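Local coordinates for N-acetyltransferase (Staphylococcus aureus subsp. aureus, PDB 4M85), which probably transfers an acetyl group from acetyl-coenzyme A to the amine of an unidentified acceptor, at residues Y114-I119 against V145-N150; E79-Y84 against K107-D112; D26-L31 against Y176-H181. One frame throughout, in Å; residues are numbered along the deposited sequence.

Contact 1. Residues Y114-I119 against V145-N150; sequences YYIETI and VKWSLN
Strands 114-119 and 147-150 are zipped together at first and part toward their C-terminal ends. At the closed end Tyr114 N donates to Lys146 O at 2.7 Å, in the carbonyl plane, and Ser148 N returns a bond to Tyr114 O. Ile116 N then meets Ser148 O at 2.8 Å. Packing is close on the face carrying Tyr114, Ile116 and Trp147. The Tyr114 and Trp147 side chains lie alongside each other, their rings oblique at 63°, and Tyr114 CB sits over the indole in a CH-pi contact, 4.2 Å from the centroid of the six-membered ring. Ile116 CG1 reaches Trp147 CE3 at 3.9 Å. Helix 130-140 covers this face through Leu135 and Leu138, completing a beta-alpha-beta unit. The segment axes lie at 32° to each other, no direct backbone bond follows Ile116 N to Ser148 O, and Glu117 and Thr118 form a classic beta bulge opposite Ile74. Splaying of these two parallel strands is a GNAT hallmark; in relatives the pantetheine arm of acetyl-CoA lies in the gap, and probably does so here. Here a bridging water accepts from Asn150 N at 2.9 Å and lies 2.6 Å from Ile116 O. On the other face Tyr115 crosses Asn150 at about a right angle; Asn150 ND2 donates to Tyr115 OH at 3.0 Å, bent to 143°, while Glu108 shares that hydroxyl and His182 meets Asn150 OD1.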
loop_
_atom_site.group_PDB
_atom_site.type_symbol
_atom_site.label_atom_id
_atom_site.label_comp_id
_atom_site.label_asym_id
_atom_site.label_seq_id
_atom_site.Cartn_x
_atom_site.Cartn_y
_atom_site.Cartn_z
ATOM N N TYR A 114 4.351 -5.026 -12.041
ATOM C CA TYR A 114 3.222 -5.083 -11.135
ATOM C C TYR A 114 3.728 -4.632 -9.757
ATOM O O TYR A 114 4.416 -5.389 -9.042
ATOM C CB TYR A 114 2.606 -6.471 -11.133
ATOM C CG TYR A 114 1.126 -6.421 -10.957
ATOM C CD1 TYR A 114 0.266 -6.401 -12.056
ATOM C CD2 TYR A 114 0.568 -6.354 -9.668
ATOM C CE1 TYR A 114 -1.115 -6.324 -11.875
ATOM C CE2 TYR A 114 -0.806 -6.295 -9.472
ATOM C CZ TYR A 114 -1.644 -6.282 -10.568
ATOM O OH TYR A 114 -2.997 -6.212 -10.320
ATOM N N TYR A 115 3.417 -3.375 -9.432
ATOM C CA TYR A 115 3.982 -2.664 -8.278
ATOM C C TYR A 115 3.261 -2.995 -6.994
ATOM O O TYR A 115 2.039 -2.874 -6.900
ATOM C CB TYR A 115 3.918 -1.134 -8.492
ATOM C CG TYR A 115 4.470 -0.285 -7.363
ATOM C CD1 TYR A 115 5.772 -0.475 -6.886
ATOM C CD2 TYR A 115 3.712 0.751 -6.801
ATOM C CE1 TYR A 115 6.293 0.320 -5.883
ATOM C CE2 TYR A 115 4.227 1.547 -5.805
ATOM C CZ TYR A 115 5.508 1.311 -5.347
ATOM O OH TYR A 115 6.022 2.076 -4.369
ATOM N N ILE A 116 4.040 -3.387 -5.993
ATOM C CA ILE A 116 3.538 -3.613 -4.664
ATOM C C ILE A 116 3.847 -2.334 -3.889
ATOM O O ILE A 116 4.981 -2.090 -3.503
ATOM C CB ILE A 116 4.235 -4.807 -4.003
ATOM C CG1 ILE A 116 4.033 -6.080 -4.839
ATOM C CG2 ILE A 116 3.662 -5.024 -2.620
ATOM C CD1 ILE A 116 4.927 -7.228 -4.458
ATOM N N GLU A 117 2.817 -1.539 -3.656
ATOM C CA GLU A 117 2.971 -0.239 -3.050
ATOM C C GLU A 117 3.150 -0.325 -1.525
ATOM O O GLU A 117 3.934 0.426 -0.955
ATOM C CB GLU A 117 1.733 0.619 -3.373
ATOM C CG GLU A 117 1.783 2.036 -2.814
ATOM C CD GLU A 117 0.404 2.704 -2.730
ATOM O OE1 GLU A 117 -0.426 2.548 -3.642
ATOM O OE2 GLU A 117 0.152 3.404 -1.739
ATOM N N THR A 118 2.392 -1.209 -0.883
ATOM C CA THR A 118 2.234 -1.202 0.569
ATOM C C THR A 118 2.148 -2.632 1.126
ATOM O O THR A 118 1.419 -3.460 0.581
ATOM C CB THR A 118 0.917 -0.468 0.987
ATOM O OG1 THR A 118 0.916 0.881 0.516
ATOM C CG2 THR A 118 0.782 -0.439 2.463
ATOM N N ILE A 119 2.919 -2.911 2.182
ATOM C CA ILE A 119 2.752 -4.120 2.994
ATOM C C ILE A 119 2.710 -3.674 4.427
ATOM O O ILE A 119 3.708 -3.177 4.921
ATOM C CB ILE A 119 3.916 -5.123 2.868
ATOM C CG1 ILE A 119 4.128 -5.521 1.428
ATOM C CG2 ILE A 119 3.602 -6.353 3.701
ATOM C CD1 ILE A 119 5.373 -6.357 1.189
ATOM N N VAL A 145 4.470 -12.255 -14.362
ATOM C CA VAL A 145 4.750 -10.811 -14.307
ATOM C C VAL A 145 6.019 -10.494 -13.532
ATOM O O VAL A 145 6.532 -11.321 -12.768
ATOM C CB VAL A 145 3.574 -9.976 -13.729
ATOM C CG1 VAL A 145 2.341 -10.071 -14.614
ATOM C CG2 VAL A 145 3.218 -10.399 -12.307
ATOM N N LYS A 146 6.515 -9.283 -13.743
ATOM C CA LYS A 146 7.595 -8.727 -12.940
ATOM C C LYS A 146 6.990 -7.887 -11.832
ATOM O O LYS A 146 6.347 -6.868 -12.099
ATOM C CB LYS A 146 8.529 -7.868 -13.798
ATOM C CG LYS A 146 9.603 -7.148 -12.991
ATOM C CD LYS A 146 10.926 -7.018 -13.746
ATOM C CE LYS A 146 10.886 -6.013 -14.887
ATOM N NZ LYS A 146 10.495 -4.670 -14.403
ATOM N N TRP A 147 7.191 -8.329 -10.590
ATOM C CA TRP A 147 6.744 -7.588 -9.429
ATOM C C TRP A 147 7.831 -6.632 -8.983
ATOM O O TRP A 147 9.036 -6.915 -9.099
ATOM C CB TRP A 147 6.359 -8.540 -8.301
ATOM C CG TRP A 147 5.293 -9.517 -8.656
ATOM C CD1 TRP A 147 5.470 -10.718 -9.237
ATOM C CD2 TRP A 147 3.887 -9.398 -8.410
ATOM N NE1 TRP A 147 4.282 -11.351 -9.405
ATOM C CE2 TRP A 147 3.286 -10.570 -8.896
ATOM C CE3 TRP A 147 3.083 -8.420 -7.824
ATOM C CZ2 TRP A 147 1.922 -10.792 -8.830
ATOM C CZ3 TRP A 147 1.727 -8.635 -7.762
ATOM C CH2 TRP A 147 1.151 -9.814 -8.277
ATOM N N SER A 148 7.422 -5.471 -8.513
ATOM C CA SER A 148 8.366 -4.517 -7.941
ATOM C C SER A 148 7.897 -3.937 -6.606
ATOM O O SER A 148 6.718 -3.978 -6.274
ATOM C CB SER A 148 8.650 -3.382 -8.930
ATOM O OG SER A 148 7.554 -2.512 -9.063
ATOM N N LEU A 149 8.853 -3.403 -5.847
ATOM C CA LEU A 149 8.558 -2.678 -4.629
ATOM C C LEU A 149 9.682 -1.733 -4.275
ATOM O O LEU A 149 10.783 -1.818 -4.834
ATOM C CB LEU A 149 8.223 -3.609 -3.466
ATOM C CG LEU A 149 9.241 -4.577 -2.900
ATOM C CD1 LEU A 149 10.314 -3.851 -2.088
ATOM C CD2 LEU A 149 8.534 -5.623 -2.034
ATOM N N ASN A 150 9.377 -0.829 -3.358
ATOM C CA ASN A 150 10.316 0.175 -2.893
ATOM C C ASN A 150 10.556 0.075 -1.391
ATOM O O ASN A 150 9.657 0.277 -0.598
ATOM C CB ASN A 150 9.773 1.546 -3.258
ATOM C CG ASN A 150 9.886 1.838 -4.740
ATOM O OD1 ASN A 150 10.905 1.545 -5.366
ATOM N ND2 ASN A 150 8.848 2.447 -5.308
HETATM O O HOH W 1 6.641 -0.535 -2.301
HETATM O O HOH W 2 6.649 -0.710 0.692
#

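Contact 2. Residues E79-Y84 against K107-D112; sequences ENELKY and KEAKDD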
loop_
_atom_site.group_PDB
_atom_site.type_symbol
_atom_site.label_atom_id
_atom_site.label_comp_id
_atom_site.label_asym_id
_atom_site.label_seq_id
_atom_site.Cartn_x
_atom_site.Cartn_y
_atom_site.Cartn_z
ATOM N N GLU A 79 1.858 0.397 -15.113
ATOM C CA GLU A 79 1.493 1.193 -16.274
ATOM C C GLU A 79 0.247 2.036 -16.026
ATOM O O GLU A 79 0.118 3.101 -16.589
ATOM C CB GLU A 79 1.384 0.349 -17.539
ATOM C CG GLU A 79 0.241 -0.639 -17.628
ATOM C CD GLU A 79 0.161 -1.269 -19.010
ATOM O OE1 GLU A 79 0.826 -0.746 -19.937
ATOM O OE2 GLU A 79 -0.550 -2.282 -19.175
ATOM N N ASN A 80 -0.635 1.597 -15.142
ATOM C CA ASN A 80 -1.805 2.389 -14.792
ATOM C C ASN A 80 -1.668 3.205 -13.492
ATOM O O ASN A 80 -2.660 3.748 -12.997
ATOM C CB ASN A 80 -3.017 1.472 -14.728
ATOM C CG ASN A 80 -3.483 1.002 -16.108
ATOM O OD1 ASN A 80 -3.177 1.601 -17.124
ATOM N ND2 ASN A 80 -4.240 -0.076 -16.134
ATOM N N GLU A 81 -0.452 3.327 -12.961
ATOM C CA GLU A 81 -0.231 3.937 -11.634
ATOM C C GLU A 81 -0.824 5.340 -11.510
ATOM O O GLU A 81 -1.565 5.625 -10.571
ATOM C CB GLU A 81 1.267 4.026 -11.295
ATOM C CG GLU A 81 1.537 4.557 -9.895
ATOM C CD GLU A 81 3.016 4.767 -9.576
ATOM O OE1 GLU A 81 3.908 4.324 -10.338
ATOM O OE2 GLU A 81 3.301 5.392 -8.536
ATOM N N LEU A 82 -0.442 6.223 -12.430
ATOM C CA LEU A 82 -0.897 7.611 -12.393
ATOM C C LEU A 82 -2.407 7.720 -12.689
ATOM O O LEU A 82 -3.050 8.636 -12.213
ATOM C CB LEU A 82 -0.060 8.479 -13.343
ATOM C CG LEU A 82 1.424 8.658 -12.982
ATOM C CD1 LEU A 82 2.027 9.780 -13.818
ATOM C CD2 LEU A 82 1.617 8.960 -11.509
ATOM N N LYS A 83 -2.981 6.766 -13.426
ATOM C CA LYS A 83 -4.428 6.745 -13.628
ATOM C C LYS A 83 -5.169 6.397 -12.339
ATOM O O LYS A 83 -6.212 6.994 -12.012
ATOM C CB LYS A 83 -4.812 5.759 -14.712
ATOM C CG LYS A 83 -6.300 5.770 -15.009
ATOM C CD LYS A 83 -6.675 4.697 -16.013
ATOM C CE LYS A 83 -7.293 3.483 -15.345
ATOM N NZ LYS A 83 -7.003 2.226 -16.084
ATOM N N TYR A 84 -4.636 5.429 -11.596
ATOM C CA TYR A 84 -5.175 5.131 -10.261
ATOM C C TYR A 84 -5.112 6.353 -9.324
ATOM O O TYR A 84 -6.093 6.681 -8.628
ATOM C CB TYR A 84 -4.449 3.919 -9.652
ATOM C CG TYR A 84 -4.593 2.644 -10.464
ATOM C CD1 TYR A 84 -5.789 2.324 -11.083
ATOM C CD2 TYR A 84 -3.521 1.765 -10.615
ATOM C CE1 TYR A 84 -5.928 1.162 -11.815
ATOM C CE2 TYR A 84 -3.647 0.601 -11.353
ATOM C CZ TYR A 84 -4.849 0.306 -11.947
ATOM O OH TYR A 84 -4.987 -0.850 -12.704
ATOM N N LYS A 107 5.353 9.164 -9.475
ATOM C CA LYS A 107 5.328 7.855 -10.095
ATOM C C LYS A 107 6.374 7.004 -9.375
ATOM O O LYS A 107 7.573 7.205 -9.556
ATOM C CB LYS A 107 5.663 7.970 -11.602
ATOM C CG LYS A 107 5.312 6.748 -12.446
ATOM C CD LYS A 107 5.599 7.007 -13.926
ATOM C CE LYS A 107 5.204 5.832 -14.817
ATOM N NZ LYS A 107 6.254 4.779 -14.882
ATOM N N GLU A 108 5.913 6.060 -8.554
ATOM C CA GLU A 108 6.805 5.224 -7.737
ATOM C C GLU A 108 7.326 3.990 -8.488
ATOM O O GLU A 108 8.337 3.437 -8.102
ATOM C CB GLU A 108 6.101 4.794 -6.418
ATOM C CG GLU A 108 5.526 5.937 -5.571
ATOM C CD GLU A 108 4.851 5.475 -4.276
ATOM O OE1 GLU A 108 5.044 4.305 -3.866
ATOM O OE2 GLU A 108 4.109 6.267 -3.653
ATOM N N ALA A 109 6.642 3.581 -9.560
ATOM C CA ALA A 109 6.919 2.321 -10.244
ATOM C C ALA A 109 7.241 2.501 -11.719
ATOM O O ALA A 109 7.320 3.613 -12.215
ATOM C CB ALA A 109 5.745 1.383 -10.079
ATOM N N LYS A 110 7.425 1.394 -12.422
ATOM C CA LYS A 110 7.781 1.438 -13.827
ATOM C C LYS A 110 6.723 0.687 -14.619
ATOM O O LYS A 110 6.016 -0.166 -14.078
ATOM C CB LYS A 110 9.163 0.830 -14.035
ATOM C CG LYS A 110 10.303 1.724 -13.585
ATOM C CD LYS A 110 11.632 1.029 -13.785
ATOM C CE LYS A 110 12.746 1.677 -12.974
ATOM N NZ LYS A 110 13.977 0.829 -12.964
ATOM N N ASP A 111 6.612 1.010 -15.900
ATOM C CA ASP A 111 5.488 0.558 -16.698
ATOM C C ASP A 111 5.467 -0.939 -16.947
ATOM O O ASP A 111 4.398 -1.493 -17.208
ATOM C CB ASP A 111 5.461 1.304 -18.034
ATOM C CG ASP A 111 5.363 2.817 -17.863
ATOM O OD1 ASP A 111 4.745 3.288 -16.887
ATOM O OD2 ASP A 111 5.910 3.538 -18.708
ATOM N N ASP A 112 6.612 -1.610 -16.867
ATOM C CA ASP A 112 6.636 -3.074 -17.063
ATOM C C ASP A 112 6.532 -3.874 -15.768
ATOM O O ASP A 112 6.853 -5.074 -15.761
ATOM C CB ASP A 112 7.896 -3.512 -17.831
ATOM C CG ASP A 112 9.186 -3.254 -17.060
ATOM O OD1 ASP A 112 9.261 -2.269 -16.291
ATOM O OD2 ASP A 112 10.151 -4.026 -17.262
HETATM O O HOH W 3 2.716 -2.874 -15.667
HETATM O O HOH W 4 4.282 3.431 -12.885
#
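This is a polar contact in which one carboxylate, on the first turn of helix 81-86, grips the backbone of the loop leading into strand 114-121. Glu81 has CG anti to its backbone N and an extended chain beyond, so the carboxylate reaches straight to two consecutive peptide N-H groups. Glu108 N donates to Glu81 OE2 at 2.7 Å, almost straight at 169°, and Ala109 N donates to Glu81 OE1 at 2.9 Å with a more bent 146°. Both oxygens use their syn lone pairs, and the paired bonds fix the rotation of the group. Each oxygen has a further partner: OE2 forms a salt bridge with Arg54, and a water donates to Glu81 OE1 at 2.7 Å. This company probably keeps the buried carboxylate ionised despite the nearby acid of Glu108. Lys107 bends at its last torsion (chi4 -84°) and folds back over its own loop, with NZ 2.9 Å from Asp111 OD1 in a salt bridge that comes from above the carboxylate plane. The same NZ donates to Ala109 O at 3.1 Å. Apolar contact is slight: Leu82 CD2 lies 4.1 Å from Lys107 CA, the two side chains crossing at about a right angle. Nearer the solvent, Glu79 CB abuts Asp111 O at 3.5 Å, and a water donates to that carbonyl. In its other contacts the loop packs Ala109 on Tyr115 of strand 114-121 and pairs Asp112 with Lys146 of segment 145-150, while Tyr84 meets the ring of Tyr76 on strand 68-77.

Contact 3. Residues D26-L31 against Y176-H181; sequences DMELEL and YKHMYH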
loop_
_atom_site.group_PDB
_atom_site.type_symbol
_atom_site.label_atom_id
_atom_site.label_comp_id
_atom_site.label_asym_id
_atom_site.label_seq_id
_atom_site.Cartn_x
_atom_site.Cartn_y
_atom_site.Cartn_z
ATOM N N ASP A 26 4.116 8.005 8.701
ATOM C CA ASP A 26 5.552 7.735 8.668
ATOM C C ASP A 26 6.207 8.566 7.579
ATOM O O ASP A 26 7.119 9.344 7.855
ATOM C CB ASP A 26 5.837 6.254 8.394
ATOM C CG ASP A 26 5.521 5.361 9.581
ATOM O OD1 ASP A 26 5.343 5.896 10.693
ATOM O OD2 ASP A 26 5.444 4.122 9.396
ATOM N N MET A 27 5.713 8.412 6.346
ATOM C CA MET A 27 6.159 9.210 5.193
ATOM C C MET A 27 6.060 10.739 5.350
ATOM O O MET A 27 6.559 11.472 4.504
ATOM C CB MET A 27 5.352 8.827 3.950
ATOM C CG MET A 27 5.617 7.432 3.427
ATOM S SD MET A 27 4.536 7.044 2.041
ATOM C CE MET A 27 5.321 8.017 0.765
ATOM N N GLU A 28 5.409 11.228 6.396
ATOM C CA GLU A 28 5.251 12.664 6.591
ATOM C C GLU A 28 4.660 13.349 5.357
ATOM O O GLU A 28 5.190 14.363 4.885
ATOM C CB GLU A 28 6.591 13.323 6.942
ATOM C CG GLU A 28 7.331 12.687 8.107
ATOM C CD GLU A 28 8.659 13.365 8.399
ATOM O OE1 GLU A 28 9.294 13.893 7.459
ATOM O OE2 GLU A 28 9.073 13.360 9.575
ATOM N N LEU A 29 3.570 12.802 4.822
ATOM C CA LEU A 29 2.865 13.480 3.743
ATOM C C LEU A 29 2.251 14.753 4.283
ATOM O O LEU A 29 1.585 14.725 5.306
ATOM C CB LEU A 29 1.763 12.608 3.140
ATOM C CG LEU A 29 2.154 11.429 2.265
ATOM C CD1 LEU A 29 0.924 10.943 1.514
ATOM C CD2 LEU A 29 3.260 11.802 1.295
ATOM N N GLU A 30 2.469 15.857 3.573
ATOM C CA GLU A 30 2.048 17.183 4.025
ATOM C C GLU A 30 0.581 17.161 4.443
ATOM O O GLU A 30 0.254 17.624 5.522
ATOM C CB GLU A 30 2.252 18.254 2.932
ATOM C CG GLU A 30 3.669 18.388 2.379
ATOM C CD GLU A 30 4.691 18.846 3.409
ATOM O OE1 GLU A 30 4.294 19.391 4.467
ATOM O OE2 GLU A 30 5.902 18.657 3.150
ATOM N N LEU A 31 -0.284 16.593 3.602
ATOM C CA LEU A 31 -1.724 16.530 3.890
ATOM C C LEU A 31 -2.043 15.790 5.197
ATOM O O LEU A 31 -3.006 16.112 5.867
ATOM C CB LEU A 31 -2.476 15.875 2.728
ATOM C CG LEU A 31 -2.383 14.342 2.637
ATOM C CD1 LEU A 31 -3.735 13.680 2.834
ATOM C CD2 LEU A 31 -1.796 13.950 1.299
ATOM N N TYR A 176 9.393 11.738 -1.702
ATOM C CA TYR A 176 9.053 12.632 -0.599
ATOM C C TYR A 176 10.185 12.752 0.426
ATOM O O TYR A 176 9.986 12.545 1.608
ATOM C CB TYR A 176 7.729 12.171 0.026
ATOM C CG TYR A 176 6.695 11.882 -1.055
ATOM C CD1 TYR A 176 6.009 12.919 -1.673
ATOM C CD2 TYR A 176 6.456 10.591 -1.491
ATOM C CE1 TYR A 176 5.082 12.681 -2.666
ATOM C CE2 TYR A 176 5.540 10.334 -2.496
ATOM C CZ TYR A 176 4.853 11.382 -3.075
ATOM O OH TYR A 176 3.953 11.152 -4.071
ATOM N N LYS A 177 11.380 13.069 -0.061
ATOM C CA LYS A 177 12.550 13.331 0.783
ATOM C C LYS A 177 13.063 12.119 1.573
ATOM O O LYS A 177 13.781 12.303 2.561
ATOM C CB LYS A 177 12.296 14.496 1.780
ATOM C CG LYS A 177 11.627 15.752 1.205
ATOM C CD LYS A 177 12.453 16.433 0.113
ATOM C CE LYS A 177 13.442 17.439 0.691
ATOM N NZ LYS A 177 14.649 17.578 -0.183
ATOM N N HIS A 178 12.685 10.901 1.179
ATOM C CA HIS A 178 13.312 9.700 1.738
ATOM C C HIS A 178 13.758 8.807 0.596
ATOM O O HIS A 178 13.131 8.782 -0.477
ATOM C CB HIS A 178 12.381 8.940 2.696
ATOM C CG HIS A 178 12.021 9.707 3.934
ATOM N ND1 HIS A 178 10.728 9.796 4.411
ATOM C CD2 HIS A 178 12.782 10.436 4.787
ATOM C CE1 HIS A 178 10.707 10.542 5.502
ATOM N NE2 HIS A 178 11.941 10.943 5.752
ATOM N N MET A 179 14.859 8.099 0.818
ATOM C CA MET A 179 15.441 7.227 -0.190
ATOM C C MET A 179 14.958 5.768 -0.030
ATOM O O MET A 179 14.825 5.237 1.088
ATOM C CB MET A 179 16.973 7.286 -0.092
ATOM C CG MET A 179 17.703 7.123 -1.410
ATOM S SD MET A 179 17.301 8.344 -2.704
ATOM C CE MET A 179 17.373 9.833 -1.754
ATOM N N TYR A 180 14.700 5.128 -1.161
ATOM C CA TYR A 180 14.211 3.761 -1.189
ATOM C C TYR A 180 15.012 2.891 -2.167
ATOM O O TYR A 180 15.410 3.345 -3.241
ATOM C CB TYR A 180 12.751 3.743 -1.638
ATOM C CG TYR A 180 11.804 4.456 -0.702
ATOM C CD1 TYR A 180 11.642 5.829 -0.761
ATOM C CD2 TYR A 180 11.075 3.753 0.243
ATOM C CE1 TYR A 180 10.768 6.472 0.088
ATOM C CE2 TYR A 180 10.206 4.383 1.093
ATOM C CZ TYR A 180 10.063 5.744 1.018
ATOM O OH TYR A 180 9.207 6.391 1.880
ATOM N N HIS A 181 15.173 1.623 -1.825
ATOM C CA HIS A 181 15.714 0.634 -2.763
ATOM C C HIS A 181 14.593 0.168 -3.675
ATOM O O HIS A 181 13.603 -0.388 -3.195
ATOM C CB HIS A 181 16.235 -0.587 -2.014
ATOM C CG HIS A 181 17.411 -0.316 -1.129
ATOM N ND1 HIS A 181 18.654 0.021 -1.624
ATOM C CD2 HIS A 181 17.562 -0.442 0.213
ATOM C CE1 HIS A 181 19.505 0.141 -0.619
ATOM N NE2 HIS A 181 18.868 -0.140 0.505
#
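Two turns with positive phi face each other: the chain leaves helix 13-26 at Glu28 in a Schellman motif, and Tyr176 and Lys177 turn the chain into strand 178-184; the nearest CA atoms, those of Met27 and Tyr176, are 7.3 Å apart. No hydrogen bond joins the two segments, so side chains carry the contact. Met27 is bent at its last torsion (chi3 75°), which brings CE to 3.6 Å from Tyr176 CD2, the side chains crossing obliquely. Leu29, at the N-cap position of helix 30-34, lays CD2 over one face of the same ring in a CH-pi contact, 4.2 Å from the centroid and 12° off the normal. The tyrosine is thus touched by two apolar tips, and its far end is tied down by a hydrogen bond between Tyr176 OH and Val106 N, with Leu104 and Pro105 also packing against the ring. Tyr176 and Lys177 have the backbone angles of a type I' turn and connect strands 168-175 and 178-184, the C-terminal hairpin of the GNAT sheet. In this family the turn after the first helix and the hairpin commonly border the acceptor side, so this junction may do so here. Further along, Tyr180 crosses Met27 at about a right angle, Tyr180 OH lying 4.0 Å from Met27 CG, while its side chain rests on Ile173 and Leu175 of the adjacent strand. His178 also starts out toward segment 26-31. Its CE1 comes 4.1 Å from Glu28 OE1, with imidazole and carboxylate planes 47° apart; His178 NE2 is 4.3 Å from that oxygen, close enough that the acid could favour a protonated imidazole.

Overall arrangement
Contact 1 lies deepest, its centre about 9 Å from the centre of the chain, against about 14 Å for the other two, and joins two central strands by backbone bonds and packed rings. Contact 2 replaces strand pairing with a carboxylate holding a loop; loop 107-112 touches both segments of contact 1 and so borders the splayed strands. Contact 3 is a surface contact made of apolar tips on a tyrosine, without hydrogen bonds across it. It reaches the same sheet as contact 1, since strands 147-152 and 178-184 are neighbours, and Asn150 packs on its Tyr180. Both other contacts lie inside the chain loop it closes. Contacts 2 and 3 do not touch.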